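Local structure of carboxymuconolactone decarboxylase family protein (Thermotoga maritima, 1VKE) at residues V55-S66 / Y77-A87. The protein belongs to the carboxymuconolactone decarboxylase family with an AhpD-like fold and possibly takes part in the antioxidative response, perhaps with peroxiredoxin-like activity. Numbering follows the deposited sequence. Where two conformers were deposited one is given.
Sequences VKTKELMGLVAS and YHLVRCVQEGA
Glu59 and His78 pack as reciprocal knobs into holes where the helical segments 55-66 and 77-84 run nearly antiparallel, their axes approaching to 8.5 Å: a helical hairpin whose polar residues are held by packing and hydrogen bonds together. His78 ND1 donates to Glu59 OE1 at 2.6 Å, in the plane of the imidazole and nearly along the oxygen's C-O axis. The ring is sandwiched, with Gly62 CA 3.8 Å from the centroid on one face and Tyr77 CD2 over the other; the lack of a side chain at Gly62 lets the ring lie close against the backbone. So held, His78 turns NE2 to an unidentified ligand, probably from crystallisation, which Ser66 OG also binds; it may mark a pocket, and Ser66 packs on Cys74, the disulfide partner of Cys71.

The carboxylate of Glu59, brought over Arg81 CB by a bend at chi2 (-72°), receives Arg81 NE on OE2 at 3.0 Å from above its plane, while a water joins OE2 to Tyr77 OH. Replacing Glu59 with an alanine would probably leave His78 ND1 and Arg81 NE without the carboxylate that they share and let the imidazole turn. Next to these polar groups, Cys82 SG meets Leu60 CD2 at 3.7 Å, and Leu63 touches Leu79.

Toward the start of helix 55-68 the contact loosens into solvent. Arg81 grips Glu85 OE2 end-on with NH1 and NH2 beside Val55, and Lys56 lays CD 3.7 Å from Ala87 CA, its NZ paired with Glu91 and water-linked to Gly86 O, in the Schellman turn. Helix 89-103 covers Leu63 and Leu79, helix 108-127 also packs on Leu79, and Leu60 meets Met61 of a second subunit.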
ATOM      1  N   VAL E  55       3.067 -27.636  -0.453  1.00 12.98           N
ATOM      2  CA  VAL E  55       4.043 -26.575  -0.501  1.00 11.20           C
ATOM      3  C   VAL E  55       3.952 -25.765  -1.803  1.00 11.75           C
ATOM      4  O   VAL E  55       4.045 -24.504  -1.791  1.00 11.49           O
ATOM      5  CB  VAL E  55       5.459 -27.062  -0.199  0.65 13.98           C
ATOM      6  CG1 VAL E  55       5.895 -28.081  -1.203  0.65 15.87           C
ATOM      7  CG2 VAL E  55       6.419 -25.903  -0.106  0.65 14.33           C
ATOM      8  N   LYS E  56       3.724 -26.434  -2.934  1.00 12.90           N
ATOM      9  CA  LYS E  56       3.619 -25.672  -4.182  1.00 12.97           C
ATOM     10  C   LYS E  56       2.496 -24.638  -4.103  1.00 12.78           C
ATOM     11  O   LYS E  56       2.672 -23.442  -4.464  1.00 11.11           O
ATOM     12  CB  LYS E  56       3.394 -26.595  -5.376  1.00 12.50           C
ATOM     13  CG  LYS E  56       3.379 -25.848  -6.687  1.00 14.41           C
ATOM     14  CD  LYS E  56       3.408 -26.782  -7.881  1.00 22.80           C
ATOM     15  CE  LYS E  56       2.139 -27.493  -8.094  1.00 28.98           C
ATOM     16  NZ  LYS E  56       2.246 -28.264  -9.367  1.00 25.43           N
ATOM     17  N   THR E  57       1.370 -25.058  -3.553  1.00 11.95           N
ATOM     18  CA  THR E  57       0.213 -24.195  -3.394  1.00 13.40           C
ATOM     19  C   THR E  57       0.539 -23.020  -2.494  1.00 11.65           C
ATOM     20  O   THR E  57       0.190 -21.866  -2.814  1.00 11.18           O
ATOM     21  CB  THR E  57      -0.940 -24.987  -2.819  1.00 14.61           C
ATOM     22  OG1 THR E  57      -1.355 -26.006  -3.764  1.00 15.19           O
ATOM     23  CG2 THR E  57      -2.161 -24.096  -2.633  1.00 14.98           C
ATOM     24  N   LYS E  58       1.159 -23.308  -1.343  1.00 10.49           N
ATOM     25  CA  LYS E  58       1.476 -22.221  -0.388  1.00  9.49           C
ATOM     26  C   LYS E  58       2.482 -21.221  -0.980  1.00  7.73           C
ATOM     27  O   LYS E  58       2.344 -19.983  -0.802  1.00  9.57           O
ATOM     28  CB  LYS E  58       1.943 -22.779   0.957  1.00  9.57           C
ATOM     29  CG  LYS E  58       0.877 -23.507   1.732  1.00  8.46           C
ATOM     30  CD  LYS E  58       1.330 -23.830   3.132  1.00  9.44           C
ATOM     31  CE  LYS E  58       0.274 -24.583   3.920  1.00  9.96           C
ATOM     32  NZ  LYS E  58       0.497 -24.665   5.400  1.00 10.25           N
ATOM     33  N   GLU E  59       3.472 -21.730  -1.704  1.00  7.86           N
ATOM     34  CA  GLU E  59       4.453 -20.825  -2.344  1.00  8.66           C
ATOM     35  C   GLU E  59       3.833 -19.974  -3.464  1.00 10.91           C
ATOM     36  O   GLU E  59       4.179 -18.804  -3.612  1.00 11.39           O
ATOM     37  CB  GLU E  59       5.679 -21.601  -2.793  1.00 10.77           C
ATOM     38  CG  GLU E  59       6.466 -22.182  -1.620  1.00 11.06           C
ATOM     39  CD  GLU E  59       7.237 -21.153  -0.773  1.00 14.88           C
ATOM     40  OE1 GLU E  59       7.301 -19.978  -1.175  1.00 14.20           O
ATOM     41  OE2 GLU E  59       7.826 -21.548   0.275  1.00 15.52           O
ATOM     42  N   LEU E  60       2.891 -20.537  -4.208  1.00  8.95           N
ATOM     43  CA  LEU E  60       2.118 -19.771  -5.175  1.00 11.76           C
ATOM     44  C   LEU E  60       1.269 -18.695  -4.483  1.00 10.88           C
ATOM     45  O   LEU E  60       1.146 -17.577  -4.966  1.00 10.66           O
ATOM     46  CB  LEU E  60       1.251 -20.676  -6.031  1.00 10.27           C
ATOM     47  CG  LEU E  60       2.037 -21.464  -7.080  1.00 10.83           C
ATOM     48  CD1 LEU E  60       1.125 -22.615  -7.533  1.00 13.42           C
ATOM     49  CD2 LEU E  60       2.461 -20.603  -8.265  1.00 14.50           C
ATOM     50  N   MET E  61       0.701 -18.992  -3.326  1.00 10.66           N
ATOM     51  CA  MET E  61       0.019 -17.950  -2.536  1.00 11.27           C
ATOM     52  C   MET E  61       0.954 -16.862  -2.056  1.00 12.53           C
ATOM     53  O   MET E  61       0.597 -15.683  -2.101  1.00 11.58           O
ATOM     54  CB  MET E  61      -0.720 -18.580  -1.342  1.00 12.49           C
ATOM     55  CG  MET E  61      -1.850 -19.483  -1.762  1.00 15.85           C
ATOM     56  SD  MET E  61      -2.497 -20.409  -0.331  1.00 16.41           S
ATOM     57  CE  MET E  61      -3.913 -21.106  -1.155  1.00 21.53           C
ATOM     58  N   GLY E  62       2.147 -17.241  -1.602  1.00 10.51           N
ATOM     59  CA  GLY E  62       3.147 -16.272  -1.232  1.00 10.58           C
ATOM     60  C   GLY E  62       3.449 -15.348  -2.433  1.00  9.70           C
ATOM     61  O   GLY E  62       3.661 -14.119  -2.307  1.00 12.32           O
ATOM     62  N   LEU E  63       3.536 -15.949  -3.615  1.00  9.91           N
ATOM     63  CA  LEU E  63       3.827 -15.184  -4.848  1.00  8.50           C
ATOM     64  C   LEU E  63       2.715 -14.176  -5.131  1.00  8.38           C
ATOM     65  O   LEU E  63       2.980 -12.981  -5.424  1.00 11.34           O
ATOM     66  CB  LEU E  63       4.001 -16.133  -6.039  1.00 10.07           C
ATOM     67  CG  LEU E  63       4.259 -15.491  -7.396  1.00 12.33           C
ATOM     68  CD1 LEU E  63       5.518 -14.693  -7.393  1.00 11.98           C
ATOM     69  CD2 LEU E  63       4.373 -16.553  -8.478  1.00 12.27           C
ATOM     70  N   VAL E  64       1.469 -14.629  -5.057  1.00  9.54           N
ATOM     71  CA  VAL E  64       0.328 -13.741  -5.279  1.00 10.02           C
ATOM     72  C   VAL E  64       0.364 -12.581  -4.276  1.00 10.01           C
ATOM     73  O   VAL E  64       0.225 -11.411  -4.666  1.00 11.05           O
ATOM     74  CB  VAL E  64      -1.020 -14.521  -5.214  1.00 10.41           C
ATOM     75  CG1 VAL E  64      -2.217 -13.568  -5.188  1.00 11.64           C
ATOM     76  CG2 VAL E  64      -1.087 -15.444  -6.424  1.00 10.48           C
ATOM     77  N   ALA E  65       0.511 -12.903  -2.979  1.00  9.68           N
ATOM     78  CA  ALA E  65       0.486 -11.863  -1.942  1.00 10.13           C
ATOM     79  C   ALA E  65       1.628 -10.860  -2.180  1.00  9.10           C
ATOM     80  O   ALA E  65       1.406  -9.632  -2.083  1.00 10.71           O
ATOM     81  CB  ALA E  65       0.608 -12.468  -0.568  1.00 12.98           C
ATOM     82  N   SER E  66       2.815 -11.360  -2.479  1.00  9.13           N
ATOM     83  CA  SER E  66       4.018 -10.517  -2.678  1.00  9.25           C
ATOM     84  C   SER E  66       3.882  -9.646  -3.913  1.00 10.40           C
ATOM     85  O   SER E  66       4.423  -8.565  -3.952  1.00 10.83           O
ATOM     86  CB  SER E  66       5.251 -11.432  -2.850  1.00 13.17           C
ATOM     87  OG  SER E  66       5.475 -12.214  -1.671  1.00 15.09           O
ATOM     88  N   TYR E  77      11.916 -14.439  -4.012  1.00 10.16           N
ATOM     89  CA  TYR E  77      12.016 -15.525  -3.079  1.00 12.43           C
ATOM     90  C   TYR E  77      10.960 -16.575  -3.430  1.00 10.42           C
ATOM     91  O   TYR E  77      11.245 -17.761  -3.582  1.00 11.52           O
ATOM     92  CB  TYR E  77      11.789 -15.062  -1.600  1.00 11.64           C
ATOM     93  CG  TYR E  77      11.743 -16.254  -0.680  1.00 11.08           C
ATOM     94  CD1 TYR E  77      12.898 -16.828  -0.188  1.00 15.83           C
ATOM     95  CD2 TYR E  77      10.518 -16.791  -0.266  1.00 14.45           C
ATOM     96  CE1 TYR E  77      12.843 -17.989   0.614  1.00 15.69           C
ATOM     97  CE2 TYR E  77      10.470 -17.942   0.529  1.00 18.85           C
ATOM     98  CZ  TYR E  77      11.633 -18.511   0.967  1.00 17.00           C
ATOM     99  OH  TYR E  77      11.618 -19.630   1.779  1.00 18.29           O
ATOM    100  N   HIS E  78       9.701 -16.155  -3.555  1.00 11.89           N
ATOM    101  CA  HIS E  78       8.644 -17.167  -3.844  1.00 11.57           C
ATOM    102  C   HIS E  78       8.749 -17.782  -5.236  1.00 12.82           C
ATOM    103  O   HIS E  78       8.357 -18.939  -5.429  1.00 14.50           O
ATOM    104  CB  HIS E  78       7.279 -16.574  -3.564  1.00 14.65           C
ATOM    105  CG  HIS E  78       7.066 -16.338  -2.115  1.00 10.94           C
ATOM    106  ND1 HIS E  78       6.929 -17.363  -1.194  1.00 13.88           N
ATOM    107  CD2 HIS E  78       6.983 -15.187  -1.408  1.00 14.97           C
ATOM    108  CE1 HIS E  78       6.803 -16.838   0.010  1.00 14.58           C
ATOM    109  NE2 HIS E  78       6.796 -15.518  -0.095  1.00 15.84           N
ATOM    110  N   LEU E  79       9.264 -17.040  -6.207  1.00 11.70           N
ATOM    111  CA  LEU E  79       9.509 -17.628  -7.525  1.00 12.09           C
ATOM    112  C   LEU E  79      10.522 -18.735  -7.400  1.00 11.54           C
ATOM    113  O   LEU E  79      10.373 -19.813  -7.999  1.00 11.51           O
ATOM    114  CB  LEU E  79      10.031 -16.596  -8.549  1.00 13.78           C
ATOM    115  CG  LEU E  79       8.968 -15.743  -9.238  1.00 15.98           C
ATOM    116  CD1 LEU E  79       9.612 -14.604 -10.051  1.00 18.12           C
ATOM    117  CD2 LEU E  79       8.038 -16.598 -10.127  1.00 16.79           C
ATOM    118  N   VAL E  80      11.614 -18.497  -6.676  1.00 12.58           N
ATOM    119  CA  VAL E  80      12.597 -19.601  -6.501  1.00 11.75           C
ATOM    120  C   VAL E  80      11.904 -20.847  -5.924  1.00 11.29           C
ATOM    121  O   VAL E  80      12.084 -21.969  -6.404  1.00 11.89           O
ATOM    122  CB  VAL E  80      13.797 -19.172  -5.614  1.00 12.67           C
ATOM    123  CG1 VAL E  80      14.716 -20.312  -5.313  1.00 14.97           C
ATOM    124  CG2 VAL E  80      14.543 -18.046  -6.284  1.00 12.65           C
ATOM    125  N   ARG E  81      11.129 -20.639  -4.854  1.00 10.42           N
ATOM    126  CA  ARG E  81      10.513 -21.775  -4.171  1.00 10.88           C
ATOM    127  C   ARG E  81       9.508 -22.454  -5.095  1.00 10.30           C
ATOM    128  O   ARG E  81       9.412 -23.700  -5.120  1.00 10.87           O
ATOM    129  CB  ARG E  81       9.769 -21.266  -2.941  0.50 11.73           C
ATOM    130  CG  ARG E  81      10.660 -20.757  -1.849  0.50 12.19           C
ATOM    131  CD  ARG E  81      11.407 -21.867  -1.138  0.50  9.31           C
ATOM    132  NE  ARG E  81      10.441 -22.834  -0.580  0.50 11.70           N
ATOM    133  CZ  ARG E  81      10.330 -24.119  -0.937  0.50 14.93           C
ATOM    134  NH1 ARG E  81      11.157 -24.661  -1.815  0.50 14.76           N
ATOM    135  NH2 ARG E  81       9.398 -24.869  -0.368  0.50 15.38           N
ATOM    136  N   CYS E  82       8.732 -21.669  -5.862  1.00 11.02           N
ATOM    137  CA  CYS E  82       7.761 -22.273  -6.814  1.00 10.83           C
ATOM    138  C   CYS E  82       8.492 -23.163  -7.844  1.00 11.05           C
ATOM    139  O   CYS E  82       8.080 -24.287  -8.150  1.00 12.10           O
ATOM    140  CB  CYS E  82       6.985 -21.218  -7.567  1.00 12.31           C
ATOM    141  SG  CYS E  82       5.725 -20.369  -6.521  1.00 14.05           S
ATOM    142  N   VAL E  83       9.559 -22.638  -8.391  1.00 12.23           N
ATOM    143  CA  VAL E  83      10.371 -23.433  -9.344  1.00 10.94           C
ATOM    144  C   VAL E  83      10.934 -24.702  -8.702  1.00 12.07           C
ATOM    145  O   VAL E  83      10.823 -25.831  -9.255  1.00 11.53           O
ATOM    146  CB  VAL E  83      11.507 -22.557  -9.949  1.00 11.39           C
ATOM    147  CG1 VAL E  83      12.540 -23.372 -10.713  1.00 16.18           C
ATOM    148  CG2 VAL E  83      10.887 -21.482 -10.848  1.00 13.64           C
ATOM    149  N   GLN E  84      11.499 -24.545  -7.509  1.00 10.91           N
ATOM    150  CA  GLN E  84      12.045 -25.697  -6.755  1.00 13.27           C
ATOM    151  C   GLN E  84      11.003 -26.782  -6.505  1.00 12.25           C
ATOM    152  O   GLN E  84      11.316 -27.962  -6.534  1.00 12.81           O
ATOM    153  CB  GLN E  84      12.645 -25.256  -5.416  1.00 13.23           C
ATOM    154  CG  GLN E  84      13.937 -24.432  -5.551  1.00 14.88           C
ATOM    155  CD  GLN E  84      14.501 -23.951  -4.215  1.00 15.78           C
ATOM    156  OE1 GLN E  84      13.746 -23.638  -3.294  1.00 16.32           O
ATOM    157  NE2 GLN E  84      15.835 -23.907  -4.110  1.00 19.58           N
ATOM    158  N   GLU E  85       9.772 -26.364  -6.257  1.00 12.59           N
ATOM    159  CA  GLU E  85       8.668 -27.266  -5.971  1.00 12.30           C
ATOM    160  C   GLU E  85       7.937 -27.738  -7.226  1.00 14.43           C
ATOM    161  O   GLU E  85       6.882 -28.378  -7.131  1.00 16.38           O
ATOM    162  CB  GLU E  85       7.689 -26.609  -5.004  1.00 12.93           C
ATOM    163  CG  GLU E  85       8.239 -26.330  -3.629  1.00 12.21           C
ATOM    164  CD  GLU E  85       8.628 -27.586  -2.848  1.00 15.40           C
ATOM    165  OE1 GLU E  85       8.119 -28.697  -3.147  1.00 17.91           O
ATOM    166  OE2 GLU E  85       9.439 -27.429  -1.919  1.00 16.53           O
ATOM    167  N   GLY E  86       8.503 -27.456  -8.399  1.00 11.23           N
ATOM    168  CA  GLY E  86       8.032 -28.068  -9.643  1.00 13.07           C
ATOM    169  C   GLY E  86       6.863 -27.344 -10.287  1.00 12.97           C
ATOM    170  O   GLY E  86       6.188 -27.907 -11.143  1.00 12.93           O
ATOM    171  N   ALA E  87       6.614 -26.090  -9.900  1.00 11.69           N
ATOM    172  CA  ALA E  87       5.571 -25.326 -10.576  1.00 10.77           C
ATOM    173  C   ALA E  87       5.955 -25.073 -12.023  1.00 10.88           C
ATOM    174  O   ALA E  87       7.124 -24.815 -12.298  1.00 12.86           O
ATOM    175  CB  ALA E  87       5.300 -24.007  -9.883  1.00 14.25           C
TER
HETATM  176  O   HOH W   1       3.408 -28.339 -12.090  1.00 49.87           O
HETATM  177  O   HOH W   2       9.134 -20.493   2.360  1.00 25.37           O